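Local coordinates for protein pullulanase (PDB 2YOC) that hydrolyses the alpha-1,6-glucosidic links of pullulan and related branched dextrins, as a secreted bacterial glycosyl hydrolase, at residues Q865-R871 with N887-L893; G883-N887 with N897-P903. All coordinates share one frame; numbering follows the deposited sequence.

Interaction 1: Q865-R871 with N887-L893; sequences QGSELLR and NRVDYSL
The R871 guanidinium carries V889 CG2 over one face, 3.3 Å above the plane and close to its centre, while Q865 O and N887 CA lie at its edge, in the plane. That edge is used by R871 NH1, which donates to Q865 O at 2.9 Å with an N-H...O angle of 154°. R871 NH2 makes a weak, bent bond to N887 O (3.0 Å) and a salt bridge to D421 of helix 419-423, so both terminal nitrogens have partners. CG of R871 stands anti to the backbone N (chi1 -167°) and the chain runs extended to NE, which carries the guanidinium across to V889.

The Y891 ring is met at its edge by the Q865 amide, whose plane lies only 17° from that of the ring; Q865 NE2 bonds weakly to Y891 OH at 3.3 Å. L869 CD1 comes obliquely to the same ring, 3.8 Å from Y891 CE1, and also borders V889 CG1. E868 OE2 lies near Y891 CE1 but takes its hydrogen bond from H450 of helix 446-457.

Segment 865-871 directly follows strand 860-864, the eighth strand of the parallel beta/alpha barrel of this alpha-amylase-type glycosidase, so the contact packs the later part of the long loop region against the chain just after that strand. L869 CD2 meets L893 CD2 at 3.6 Å, the two leucines crossing at about a right angle beside helix 927-945.

L893 ends a type I turn that begins at D890. In this turn D890 OD1 accepts from S892 N (2.9 Å), an Asx turn, and from S892 OG. The D890 carboxylate also forms a salt bridge with R888, whose NH1 pairs with D895.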
loop_
_atom_site.group_PDB
_atom_site.type_symbol
_atom_site.label_atom_id
_atom_site.label_comp_id
_atom_site.label_asym_id
_atom_site.label_seq_id
_atom_site.Cartn_x
_atom_site.Cartn_y
_atom_site.Cartn_z
ATOM N N GLN B 865 -14.152 33.113 16.772
ATOM C CA GLN B 865 -14.579 33.878 17.939
ATOM C C GLN B 865 -15.850 33.177 18.469
ATOM O O GLN B 865 -16.728 32.828 17.682
ATOM C CB GLN B 865 -14.875 35.337 17.538
ATOM C CG GLN B 865 -15.979 36.028 18.333
ATOM C CD GLN B 865 -16.737 37.059 17.533
ATOM O OE1 GLN B 865 -16.756 37.061 16.295
ATOM N NE2 GLN B 865 -17.428 37.926 18.244
ATOM N N GLY B 866 -15.884 32.936 19.775
ATOM C CA GLY B 866 -17.014 32.328 20.473
ATOM C C GLY B 866 -16.854 30.878 20.882
ATOM O O GLY B 866 -17.665 30.388 21.667
ATOM N N SER B 867 -15.833 30.157 20.349
ATOM C CA SER B 867 -15.623 28.732 20.677
ATOM C C SER B 867 -15.383 28.491 22.157
ATOM O O SER B 867 -15.813 27.456 22.684
ATOM C CB SER B 867 -14.521 28.119 19.833
ATOM O OG SER B 867 -14.847 28.268 18.465
ATOM N N GLU B 868 -14.793 29.509 22.834
ATOM C CA GLU B 868 -14.529 29.563 24.272
ATOM C C GLU B 868 -15.843 29.724 25.072
ATOM O O GLU B 868 -15.823 29.616 26.300
ATOM C CB GLU B 868 -13.556 30.734 24.584
ATOM C CG GLU B 868 -14.158 32.143 24.595
ATOM C CD GLU B 868 -14.494 32.806 23.271
ATOM O OE1 GLU B 868 -14.267 32.172 22.217
ATOM O OE2 GLU B 868 -14.934 33.981 23.281
ATOM N N LEU B 869 -16.961 30.062 24.373
ATOM C CA LEU B 869 -18.297 30.276 24.926
ATOM C C LEU B 869 -19.276 29.331 24.245
ATOM O O LEU B 869 -20.432 29.687 24.011
ATOM C CB LEU B 869 -18.740 31.743 24.766
ATOM C CG LEU B 869 -17.784 32.836 25.309
ATOM C CD1 LEU B 869 -18.293 34.224 24.988
ATOM C CD2 LEU B 869 -17.508 32.679 26.797
ATOM N N LEU B 870 -18.807 28.119 23.894
ATOM C CA LEU B 870 -19.594 27.042 23.275
ATOM C C LEU B 870 -20.510 27.527 22.146
ATOM O O LEU B 870 -21.587 26.962 21.938
ATOM C CB LEU B 870 -20.410 26.318 24.375
ATOM C CG LEU B 870 -19.620 25.835 25.588
ATOM C CD1 LEU B 870 -20.516 25.556 26.743
ATOM C CD2 LEU B 870 -18.812 24.605 25.258
ATOM N N ARG B 871 -20.079 28.582 21.423
ATOM C CA ARG B 871 -20.853 29.235 20.366
ATOM C C ARG B 871 -21.643 28.291 19.517
ATOM O O ARG B 871 -21.125 27.268 19.053
ATOM C CB ARG B 871 -20.006 30.174 19.487
ATOM C CG ARG B 871 -20.826 31.106 18.596
ATOM C CD ARG B 871 -19.944 31.852 17.627
ATOM N NE ARG B 871 -20.694 32.789 16.790
ATOM C CZ ARG B 871 -20.127 33.705 16.014
ATOM N NH1 ARG B 871 -18.804 33.830 15.983
ATOM N NH2 ARG B 871 -20.875 34.534 15.305
ATOM N N ASN B 887 -25.996 34.657 14.402
ATOM C CA ASN B 887 -24.577 34.901 14.642
ATOM C C ASN B 887 -24.301 35.582 15.982
ATOM O O ASN B 887 -23.253 36.193 16.174
ATOM C CB ASN B 887 -24.031 35.724 13.492
ATOM C CG ASN B 887 -23.850 34.940 12.242
ATOM O OD1 ASN B 887 -22.796 34.331 12.010
ATOM N ND2 ASN B 887 -24.828 35.026 11.369
ATOM N N ARG B 888 -25.226 35.451 16.910
ATOM C CA ARG B 888 -25.160 36.061 18.226
ATOM C C ARG B 888 -24.124 35.415 19.120
ATOM O O ARG B 888 -24.077 34.183 19.239
ATOM C CB ARG B 888 -26.549 36.006 18.880
ATOM C CG ARG B 888 -26.607 36.520 20.293
ATOM C CD ARG B 888 -28.000 36.426 20.838
ATOM N NE ARG B 888 -28.018 36.797 22.248
ATOM C CZ ARG B 888 -28.021 35.927 23.252
ATOM N NH1 ARG B 888 -28.041 34.617 23.006
ATOM N NH2 ARG B 888 -28.016 36.356 24.509
ATOM N N VAL B 889 -23.285 36.269 19.742
ATOM C CA VAL B 889 -22.281 35.876 20.736
ATOM C C VAL B 889 -22.600 36.631 22.040
ATOM O O VAL B 889 -22.323 37.831 22.139
ATOM C CB VAL B 889 -20.814 36.072 20.277
ATOM C CG1 VAL B 889 -19.840 35.559 21.337
ATOM C CG2 VAL B 889 -20.566 35.359 18.966
ATOM N N ASP B 890 -23.207 35.941 23.017
ATOM C CA ASP B 890 -23.575 36.570 24.283
ATOM C C ASP B 890 -22.385 36.833 25.231
ATOM O O ASP B 890 -21.995 35.935 25.980
ATOM C CB ASP B 890 -24.676 35.770 24.986
ATOM C CG ASP B 890 -25.157 36.400 26.272
ATOM O OD1 ASP B 890 -24.819 37.585 26.522
ATOM O OD2 ASP B 890 -25.876 35.718 27.025
ATOM N N TYR B 891 -21.850 38.069 25.251
ATOM C CA TYR B 891 -20.727 38.365 26.141
ATOM C C TYR B 891 -21.114 38.551 27.622
ATOM O O TYR B 891 -20.234 38.693 28.478
ATOM C CB TYR B 891 -19.766 39.441 25.574
ATOM C CG TYR B 891 -18.870 38.917 24.464
ATOM C CD1 TYR B 891 -17.759 38.123 24.750
ATOM C CD2 TYR B 891 -19.137 39.209 23.129
ATOM C CE1 TYR B 891 -16.963 37.596 23.732
ATOM C CE2 TYR B 891 -18.338 38.705 22.101
ATOM C CZ TYR B 891 -17.256 37.888 22.404
ATOM O OH TYR B 891 -16.466 37.373 21.395
ATOM N N SER B 892 -22.436 38.473 27.927
ATOM C CA SER B 892 -22.971 38.542 29.295
ATOM C C SER B 892 -23.115 37.115 29.882
ATOM O O SER B 892 -23.582 36.948 31.009
ATOM C CB SER B 892 -24.302 39.288 29.321
ATOM O OG SER B 892 -25.417 38.418 29.175
ATOM N N LEU B 893 -22.706 36.101 29.089
ATOM C CA LEU B 893 -22.680 34.657 29.374
ATOM C C LEU B 893 -23.942 34.064 29.994
ATOM O O LEU B 893 -23.901 33.555 31.110
ATOM C CB LEU B 893 -21.425 34.211 30.170
ATOM C CG LEU B 893 -20.066 34.869 29.928
ATOM C CD1 LEU B 893 -18.974 34.053 30.628
ATOM C CD2 LEU B 893 -19.752 35.008 28.438
#

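Interaction 2: G883-N887 with N897-P903; sequences GDWFN and NYNVGMP
W885 NE1 donates to V900 O at 2.9 Å with an N-H...O angle of 164°, the shortest hydrogen bond between the short helix 883-886 and the loop 897-903. The acceptor lies at the edge of the indole, near its plane, although NE1 is tilted from the plane of the V900 carbonyl. Both segments belong to the long excursion after the eighth strand of the beta/alpha barrel, and here the helix is tied to the loop leading into helix 905-908. With chi1 at -161° the W885 indole swings out so that NE1 comes to V900 O; helices 512-520 and 529-537 also touch this side chain.

N897 makes the second link. Its ND2 reaches W885 O at 3.1 Å, in the carbonyl plane and on a lone pair, with an N-H...O angle of 154°. Thus W885 is bonded through both its ring and its carbonyl.

The F886 ring lies against the loop backbone. W885 CD1, from the same helix, sits over one face, offset toward the rim, and V900 CG2 approaches obliquely. With CG beside the backbone N, the ring extends along the loop backbone past G901 to P903. The G901 carbonyl oxygen lies at the ring edge, near its plane, and is hydrogen-bonded to S874 OG; F886 CZ comes within 3.6 Å of M902 O.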
loop_
_atom_site.group_PDB
_atom_site.type_symbol
_atom_site.label_atom_id
_atom_site.label_comp_id
_atom_site.label_asym_id
_atom_site.label_seq_id
_atom_site.Cartn_x
_atom_site.Cartn_y
_atom_site.Cartn_z
ATOM N N GLY B 883 -27.987 37.327 9.924
ATOM C CA GLY B 883 -28.054 38.481 10.811
ATOM C C GLY B 883 -27.588 38.330 12.236
ATOM O O GLY B 883 -26.922 37.359 12.590
ATOM N N ASP B 884 -27.940 39.333 13.051
ATOM C CA ASP B 884 -27.607 39.403 14.468
ATOM C C ASP B 884 -28.179 38.193 15.219
ATOM O O ASP B 884 -27.521 37.679 16.126
ATOM C CB ASP B 884 -28.143 40.710 15.087
ATOM C CG ASP B 884 -27.510 42.000 14.585
ATOM O OD1 ASP B 884 -26.276 42.015 14.373
ATOM O OD2 ASP B 884 -28.243 43.018 14.471
ATOM N N TRP B 885 -29.392 37.729 14.822
ATOM C CA TRP B 885 -30.066 36.601 15.453
ATOM C C TRP B 885 -29.236 35.324 15.550
ATOM O O TRP B 885 -28.924 34.897 16.660
ATOM C CB TRP B 885 -31.419 36.319 14.812
ATOM C CG TRP B 885 -32.328 35.505 15.697
ATOM C CD1 TRP B 885 -32.682 34.197 15.536
ATOM C CD2 TRP B 885 -32.966 35.947 16.906
ATOM N NE1 TRP B 885 -33.517 33.803 16.559
ATOM C CE2 TRP B 885 -33.721 34.861 17.403
ATOM C CE3 TRP B 885 -32.983 37.167 17.613
ATOM C CZ2 TRP B 885 -34.473 34.951 18.574
ATOM C CZ3 TRP B 885 -33.742 37.261 18.766
ATOM C CH2 TRP B 885 -34.468 36.160 19.241
ATOM N N PHE B 886 -28.876 34.724 14.411
ATOM C CA PHE B 886 -28.128 33.467 14.406
ATOM C C PHE B 886 -26.655 33.557 14.777
ATOM O O PHE B 886 -26.140 32.655 15.432
ATOM C CB PHE B 886 -28.361 32.684 13.109
ATOM C CG PHE B 886 -29.773 32.172 13.003
ATOM C CD1 PHE B 886 -30.142 30.970 13.600
ATOM C CD2 PHE B 886 -30.749 32.913 12.349
ATOM C CE1 PHE B 886 -31.466 30.507 13.526
ATOM C CE2 PHE B 886 -32.074 32.458 12.282
ATOM C CZ PHE B 886 -32.422 31.255 12.868
ATOM N N ASN B 887 -25.996 34.657 14.402
ATOM C CA ASN B 887 -24.577 34.901 14.642
ATOM C C ASN B 887 -24.301 35.582 15.982
ATOM O O ASN B 887 -23.253 36.193 16.174
ATOM C CB ASN B 887 -24.031 35.724 13.492
ATOM C CG ASN B 887 -23.850 34.940 12.242
ATOM O OD1 ASN B 887 -22.796 34.331 12.010
ATOM N ND2 ASN B 887 -24.828 35.026 11.369
ATOM N N ASN B 897 -26.488 30.676 22.470
ATOM C CA ASN B 897 -27.370 30.949 21.330
ATOM C C ASN B 897 -27.855 29.654 20.638
ATOM O O ASN B 897 -28.215 29.649 19.453
ATOM C CB ASN B 897 -26.719 31.960 20.354
ATOM C CG ASN B 897 -27.671 32.665 19.435
ATOM O OD1 ASN B 897 -28.643 33.294 19.863
ATOM N ND2 ASN B 897 -27.364 32.628 18.144
ATOM N N TYR B 898 -27.894 28.561 21.401
ATOM C CA TYR B 898 -28.353 27.280 20.872
ATOM C C TYR B 898 -29.867 27.227 20.917
ATOM O O TYR B 898 -30.457 27.842 21.802
ATOM C CB TYR B 898 -27.718 26.127 21.661
ATOM C CG TYR B 898 -28.086 24.729 21.207
ATOM C CD1 TYR B 898 -27.465 24.144 20.104
ATOM C CD2 TYR B 898 -28.981 23.952 21.936
ATOM C CE1 TYR B 898 -27.761 22.837 19.713
ATOM C CE2 TYR B 898 -29.282 22.643 21.556
ATOM C CZ TYR B 898 -28.669 22.090 20.443
ATOM O OH TYR B 898 -28.969 20.803 20.065
ATOM N N ASN B 899 -30.493 26.532 19.944
ATOM C CA ASN B 899 -31.955 26.381 19.835
ATOM C C ASN B 899 -32.681 27.736 20.004
ATOM O O ASN B 899 -33.284 28.035 21.053
ATOM C CB ASN B 899 -32.472 25.295 20.804
ATOM C CG ASN B 899 -33.937 25.022 20.728
ATOM O OD1 ASN B 899 -34.526 24.948 19.654
ATOM N ND2 ASN B 899 -34.552 24.888 21.887
ATOM N N VAL B 900 -32.509 28.586 18.982
ATOM C CA VAL B 900 -33.076 29.928 18.917
ATOM C C VAL B 900 -33.949 30.031 17.676
ATOM O O VAL B 900 -34.418 31.117 17.340
ATOM C CB VAL B 900 -31.992 31.035 18.984
ATOM C CG1 VAL B 900 -31.294 31.037 20.337
ATOM C CG2 VAL B 900 -30.975 30.918 17.840
ATOM N N GLY B 901 -34.158 28.889 17.022
ATOM C CA GLY B 901 -34.968 28.768 15.817
ATOM C C GLY B 901 -34.410 27.790 14.807
ATOM O O GLY B 901 -33.253 27.372 14.909
HETATM N N MSE B 902 -35.231 27.413 13.825
HETATM C CA MSE B 902 -34.774 26.524 12.765
HETATM C C MSE B 902 -33.884 27.357 11.842
HETATM O O MSE B 902 -34.241 28.496 11.561
HETATM C CB MSE B 902 -35.957 25.920 11.970
HETATM C CG MSE B 902 -36.800 24.905 12.745
HETATM SE SE MSE B 902 -35.814 23.492 13.696
HETATM C CE MSE B 902 -35.414 22.290 12.225
ATOM N N PRO B 903 -32.709 26.862 11.396
ATOM C CA PRO B 903 -31.852 27.683 10.512
ATOM C C PRO B 903 -32.438 27.875 9.103
ATOM O O PRO B 903 -33.498 27.308 8.808
ATOM C CB PRO B 903 -30.538 26.910 10.498
ATOM C CG PRO B 903 -30.915 25.503 10.749
ATOM C CD PRO B 903 -32.120 25.528 11.639
#

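Overall arrangement
Following the chain from the N terminus, strand 860-864 of the barrel leads into 865-871, after which the chain passes through helix 883-886, then 887-893, and reaches 897-903 before helix 905-908. Interaction 1 closes the loop from 865-871 to 887-893, which contains the short helix. Interaction 2 closes a tighter loop from that helix to 897-903. The contacts therefore cross, with segments alternating along the chain, and share N887 at the helix end. Their centres are 12 Å apart, and they touch where R888 CD packs on N897 OD1 at 3.3 Å. Together they link the chain just after the eighth barrel strand, through 883-893, to the run before helix 905-908.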